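Local coordinates for protein sulfurtransferase (Azotobacter vinelandii, PDB 1E0C) that transfers sulfur as a two-domain rhodanese, probably moving a sulfane sulfur from thiosulfate to cyanide by way of a persulfurated cysteine, at residues A[15-20]-A[123-128]; A[7-12]-A[243-248]. All coordinates share one frame; numbering follows the deposited sequence.

Contact 1. Residues A[15-20]-A[123-128]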
loop_
_atom_site.group_PDB
_atom_site.type_symbol
_atom_site.label_atom_id
_atom_site.label_comp_id
_atom_site.label_asym_id
_atom_site.label_seq_id
_atom_site.Cartn_x
_atom_site.Cartn_y
_atom_site.Cartn_z
ATOM N N ASP A 15 18.494 5.045 7.187
ATOM C CA ASP A 15 17.705 5.783 8.168
ATOM C C ASP A 15 17.066 4.822 9.177
ATOM O O ASP A 15 16.982 5.123 10.363
ATOM C CB ASP A 15 16.572 6.559 7.486
ATOM C CG ASP A 15 17.072 7.542 6.445
ATOM O OD1 ASP A 15 18.084 8.219 6.718
ATOM O OD2 ASP A 15 16.433 7.632 5.378
ATOM N N LEU A 16 16.555 3.706 8.658
ATOM C CA LEU A 16 15.930 2.708 9.522
ATOM C C LEU A 16 16.963 2.029 10.409
ATOM O O LEU A 16 16.734 1.903 11.615
ATOM C CB LEU A 16 15.157 1.673 8.709
ATOM C CG LEU A 16 14.552 0.511 9.524
ATOM C CD1 LEU A 16 13.600 1.032 10.582
ATOM C CD2 LEU A 16 13.868 -0.464 8.577
ATOM N N GLN A 17 18.103 1.637 9.848
ATOM C CA GLN A 17 19.115 0.955 10.657
ATOM C C GLN A 17 19.553 1.759 11.863
ATOM O O GLN A 17 19.730 1.218 12.961
ATOM C CB GLN A 17 20.317 0.501 9.831
ATOM C CG GLN A 17 21.278 -0.369 10.649
ATOM C CD GLN A 17 22.317 -1.078 9.824
ATOM O OE1 GLN A 17 22.082 -1.466 8.680
ATOM N NE2 GLN A 17 23.496 -1.311 10.414
ATOM N N ALA A 18 19.687 3.071 11.726
ATOM C CA ALA A 18 20.104 3.953 12.801
ATOM C C ALA A 18 19.050 4.057 13.898
ATOM O O ALA A 18 19.316 4.583 14.977
ATOM C CB ALA A 18 20.344 5.357 12.228
ATOM N N ARG A 19 17.816 3.665 13.584
ATOM C CA ARG A 19 16.690 3.872 14.480
ATOM C C ARG A 19 15.992 2.574 14.869
ATOM O O ARG A 19 14.902 2.641 15.450
ATOM C CB ARG A 19 15.670 4.811 13.801
ATOM C CG ARG A 19 16.181 6.238 13.615
ATOM C CD ARG A 19 15.234 7.062 12.754
ATOM N NE ARG A 19 15.691 8.439 12.588
ATOM C CZ ARG A 19 16.660 8.814 11.758
ATOM N NH1 ARG A 19 17.289 7.931 10.991
ATOM N NH2 ARG A 19 17.033 10.087 11.704
ATOM N N LEU A 20 16.620 1.422 14.677
ATOM C CA LEU A 20 15.999 0.136 14.965
ATOM C C LEU A 20 15.570 -0.040 16.414
ATOM O O LEU A 20 14.656 -0.828 16.696
ATOM C CB LEU A 20 16.927 -1.025 14.593
ATOM C CG LEU A 20 17.047 -1.352 13.101
ATOM C CD1 LEU A 20 18.105 -2.419 12.874
ATOM C CD2 LEU A 20 15.697 -1.778 12.533
ATOM N N GLU A 123 22.165 -4.022 0.477
ATOM C CA GLU A 123 23.180 -3.302 1.230
ATOM C C GLU A 123 23.773 -4.158 2.344
ATOM O O GLU A 123 24.540 -3.667 3.163
ATOM C CB GLU A 123 22.617 -1.981 1.761
ATOM C CG GLU A 123 22.268 -1.021 0.635
ATOM C CD GLU A 123 21.684 0.306 1.022
ATOM O OE1 GLU A 123 21.371 0.592 2.196
ATOM O OE2 GLU A 123 21.516 1.141 0.087
ATOM N N ASP A 124 23.422 -5.431 2.355
ATOM C CA ASP A 124 23.898 -6.413 3.318
ATOM C C ASP A 124 23.682 -5.966 4.754
ATOM O O ASP A 124 24.582 -6.041 5.595
ATOM C CB ASP A 124 25.372 -6.733 3.070
ATOM C CG ASP A 124 25.843 -7.945 3.854
ATOM O OD1 ASP A 124 25.010 -8.835 4.126
ATOM O OD2 ASP A 124 27.039 -7.994 4.206
ATOM N N ARG A 125 22.473 -5.496 5.064
ATOM C CA ARG A 125 22.195 -5.020 6.420
ATOM C C ARG A 125 21.783 -6.168 7.323
ATOM O O ARG A 125 21.575 -7.291 6.851
ATOM C CB ARG A 125 21.215 -3.854 6.381
ATOM C CG ARG A 125 21.845 -2.643 5.667
ATOM C CD ARG A 125 20.833 -1.543 5.421
ATOM N NE ARG A 125 21.434 -0.393 4.750
ATOM C CZ ARG A 125 22.102 0.583 5.347
ATOM N NH1 ARG A 125 22.258 0.593 6.662
ATOM N NH2 ARG A 125 22.622 1.575 4.616
ATOM N N PRO A 126 21.844 -5.954 8.627
ATOM C CA PRO A 126 21.656 -7.039 9.581
ATOM C C PRO A 126 20.293 -7.701 9.444
ATOM O O PRO A 126 19.300 -7.038 9.149
ATOM C CB PRO A 126 21.813 -6.382 10.942
ATOM C CG PRO A 126 22.478 -5.078 10.704
ATOM C CD PRO A 126 22.117 -4.667 9.299
ATOM N N LEU A 127 20.265 -9.011 9.666
ATOM C CA LEU A 127 19.012 -9.761 9.676
ATOM C C LEU A 127 18.820 -10.427 11.040
ATOM O O LEU A 127 19.781 -10.696 11.760
ATOM C CB LEU A 127 18.996 -10.818 8.578
ATOM C CG LEU A 127 18.943 -10.292 7.137
ATOM C CD1 LEU A 127 18.996 -11.446 6.149
ATOM C CD2 LEU A 127 17.680 -9.463 6.927
ATOM N N SER A 128 17.568 -10.717 11.354
ATOM C CA SER A 128 17.235 -11.424 12.589
ATOM C C SER A 128 16.267 -12.563 12.295
ATOM O O SER A 128 15.431 -12.463 11.399
ATOM C CB SER A 128 16.643 -10.462 13.608
ATOM O OG SER A 128 16.211 -11.131 14.787
#

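Contact 2. Residues A[7-12]-A[243-248]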
loop_
_atom_site.group_PDB
_atom_site.type_symbol
_atom_site.label_atom_id
_atom_site.label_comp_id
_atom_site.label_asym_id
_atom_site.label_seq_id
_atom_site.Cartn_x
_atom_site.Cartn_y
_atom_site.Cartn_z
ATOM N N LEU A 7 12.121 12.772 9.273
ATOM C CA LEU A 7 12.192 12.065 8.001
ATOM C C LEU A 7 10.925 12.216 7.165
ATOM O O LEU A 7 9.823 12.327 7.694
ATOM C CB LEU A 7 12.440 10.572 8.244
ATOM C CG LEU A 7 13.699 10.219 9.045
ATOM C CD1 LEU A 7 13.640 8.759 9.484
ATOM C CD2 LEU A 7 14.940 10.467 8.195
ATOM N N PRO A 8 11.081 12.089 5.856
ATOM C CA PRO A 8 9.945 12.075 4.944
ATOM C C PRO A 8 9.273 10.704 5.022
ATOM O O PRO A 8 9.792 9.792 5.683
ATOM C CB PRO A 8 10.581 12.269 3.575
ATOM C CG PRO A 8 11.955 11.712 3.708
ATOM C CD PRO A 8 12.360 11.870 5.145
ATOM N N LEU A 9 8.182 10.556 4.286
ATOM C CA LEU A 9 7.441 9.288 4.337
ATOM C C LEU A 9 8.317 8.129 3.892
ATOM O O LEU A 9 8.379 7.086 4.547
ATOM C CB LEU A 9 6.203 9.390 3.450
ATOM C CG LEU A 9 5.101 8.352 3.655
ATOM C CD1 LEU A 9 3.827 8.797 2.935
ATOM C CD2 LEU A 9 5.533 6.984 3.156
ATOM N N VAL A 10 8.944 8.278 2.727
ATOM C CA VAL A 10 9.802 7.221 2.188
ATOM C C VAL A 10 11.215 7.389 2.730
ATOM O O VAL A 10 11.811 8.461 2.577
ATOM C CB VAL A 10 9.805 7.248 0.653
ATOM C CG1 VAL A 10 10.824 6.283 0.076
ATOM C CG2 VAL A 10 8.408 6.945 0.112
ATOM N N ILE A 11 11.663 6.423 3.531
ATOM C CA ILE A 11 12.997 6.518 4.128
ATOM C C ILE A 11 13.915 5.459 3.559
ATOM O O ILE A 11 13.474 4.497 2.936
ATOM C CB ILE A 11 12.914 6.398 5.664
ATOM C CG1 ILE A 11 12.535 4.969 6.065
ATOM C CG2 ILE A 11 11.884 7.390 6.191
ATOM C CD1 ILE A 11 12.459 4.764 7.572
ATOM N N GLU A 12 15.227 5.617 3.762
ATOM C CA GLU A 12 16.170 4.640 3.221
ATOM C C GLU A 12 16.580 3.647 4.311
ATOM O O GLU A 12 16.434 3.920 5.501
ATOM C CB GLU A 12 17.416 5.390 2.709
ATOM C CG GLU A 12 17.094 6.381 1.585
ATOM C CD GLU A 12 16.662 5.682 0.311
ATOM O OE1 GLU A 12 17.182 4.583 0.042
ATOM O OE2 GLU A 12 15.802 6.205 -0.434
ATOM N N ALA A 243 1.695 8.242 -4.336
ATOM C CA ALA A 243 0.987 9.521 -4.366
ATOM C C ALA A 243 1.056 10.221 -3.017
ATOM O O ALA A 243 1.274 11.435 -2.956
ATOM C CB ALA A 243 -0.453 9.363 -4.827
ATOM N N LYS A 244 0.876 9.466 -1.931
ATOM C CA LYS A 244 0.983 10.054 -0.599
ATOM C C LYS A 244 2.413 10.583 -0.368
ATOM O O LYS A 244 2.576 11.643 0.212
ATOM C CB LYS A 244 0.715 9.024 0.496
ATOM C CG LYS A 244 -0.476 8.118 0.267
ATOM C CD LYS A 244 -1.608 8.390 1.229
ATOM C CE LYS A 244 -2.378 9.647 0.890
ATOM N NZ LYS A 244 -2.970 10.273 2.108
ATOM N N ALA A 245 3.389 9.767 -0.744
ATOM C CA ALA A 245 4.795 10.094 -0.520
ATOM C C ALA A 245 5.201 11.354 -1.281
ATOM O O ALA A 245 5.954 12.171 -0.756
ATOM C CB ALA A 245 5.670 8.924 -0.957
ATOM N N LEU A 246 4.606 11.576 -2.452
ATOM C CA LEU A 246 4.910 12.769 -3.235
ATOM C C LEU A 246 4.174 13.998 -2.726
ATOM O O LEU A 246 4.372 15.094 -3.259
ATOM C CB LEU A 246 4.588 12.553 -4.717
ATOM C CG LEU A 246 5.468 11.529 -5.447
ATOM C CD1 LEU A 246 4.944 11.294 -6.857
ATOM C CD2 LEU A 246 6.912 12.027 -5.502
ATOM N N GLY A 247 3.299 13.834 -1.744
ATOM C CA GLY A 247 2.578 14.932 -1.138
ATOM C C GLY A 247 1.254 15.248 -1.812
ATOM O O GLY A 247 0.720 16.350 -1.641
ATOM N N TYR A 248 0.716 14.316 -2.595
ATOM C CA TYR A 248 -0.596 14.576 -3.226
ATOM C C TYR A 248 -1.639 14.653 -2.111
ATOM O O TYR A 248 -1.722 13.738 -1.287
ATOM C CB TYR A 248 -0.934 13.463 -4.197
ATOM C CG TYR A 248 -0.230 13.431 -5.532
ATOM C CD1 TYR A 248 1.146 13.541 -5.640
ATOM C CD2 TYR A 248 -0.957 13.232 -6.702
ATOM C CE1 TYR A 248 1.779 13.470 -6.870
ATOM C CE2 TYR A 248 -0.334 13.146 -7.934
ATOM C CZ TYR A 248 1.039 13.284 -8.013
ATOM O OH TYR A 248 1.669 13.218 -9.243
#

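Contact 1. Residues A[15-20]-A[123-128]
Gln17 of helix 13-17 meets Arg125 and Pro126, just past the Schellman motif that closes helix 116-122, at the surface of the N-terminal rhodanese-like domain. The one hydrogen bond across the contact runs from Arg125 NH1 to Gln17 OE1, 2.9 Å long and bent to 149° at the hydrogen. From the arginine's side the oxygen lies at the guanidinium edge, near its plane; from the glutamine's side the nitrogen stands above the carbonyl plane, not on a lone pair; the amide and guanidinium planes are 82° apart. Gln17 reaches over with CG anti to its own backbone nitrogen (chi1 -172°) and the chain extended beyond, which also brings OE1 to 3.3 Å from Pro126 CD. The amide NE2 passes the same ring at 3.8 Å from Pro126 CD. On a second edge, Arg125 grips Glu123 side-on, NE at 2.7 Å and NH2 at 2.9 Å from the single oxygen Glu123 OE1. This salt bridge helps to fix the rotation of the guanidinium that Gln17 uses; Glu123 OE2 in turn pairs with Arg206. Trp120 lies against both Gln17 and Arg125. With Arg125 N bonded to Trp120 O and Asp124 N to Leu121 O, the chain turns out of helix 116-122 into the extended residues Arg125 and Pro126 that face Gln17: a Schellman helix end followed by an extended segment.

Contact 2. Residues A[7-12]-A[243-248]
The backbones of 7-12 and 243-248 come nearest at Leu9 and Ala245, whose CA atoms are 5.6 Å apart, where the chain entering strand 10-11 passes the last turn of helix 235-245; no hydrogen bond joins the two. Leu9 and Val10 share the work from the N-terminal side. The Leu9 side chain points at the helix, and its CD1 methyl does the touching: it rests 3.8 Å from Ala245 CA and equally close to the backbone nitrogen of that residue, with Lys244 CB at 4.0 Å. CG stands anti to the backbone nitrogen (chi1 -163°), and with chi2 also extended the methyl is carried out to the helix backbone, landing between the roots of two successive side chains. Val10 approaches differently, with a single branch: CG2, the methyl lying beside its backbone nitrogen, meets Ala245 CB methyl to methyl at 3.5 Å. The small side chain of Ala245 is consistent with the close approach, its CA meeting Leu9 and its CB Val10. This is an interface between the two rhodanese-like domains. Strand 10-11 is an outermost strand of the five-stranded parallel sheet of the first, paired with strand 110-113, while helix 235-245 belongs to the second and packs on its strand 251-253 through Ala243 and Lys244. Beyond CB the Lys244 chain bends at chi2 and chi3, and its end leads away from Leu9, leaving only the aliphatic base in the contact. On the sheet side, Leu9 also touches Tyr110 and Tyr112. Past Ala245 the helix finishes in a Schellman motif, with Gly247 at positive phi, its nitrogen bonded to Lys244 O at 3.0 Å and Tyr248 N to Ala243 O, also at 3.0 Å.

Contact 1 is nested inside the long loop closed by contact 2, and their centres lie 20 Å apart. One joins helix 13-17 to the segment after helix 116-122 within the N-terminal domain; the other sets the edge strand 10-11 and Leu9 before it against helix 235-245 of the C-terminal domain. They are joined through consecutive elements, strand 10-11 and helix 13-17, and by packing: Arg19 NE is 3.7 Å from Leu7 CD1, and Leu16 CB lies 4.3 Å from Ile11 CD1. Arg206 bridges them further, pairing with Glu12 of 7-12 and Glu123 of 123-128. The persulfurated Cys230 belongs to neither contact, but lies shortly before helix 235-245, whose far end contact 2 meets.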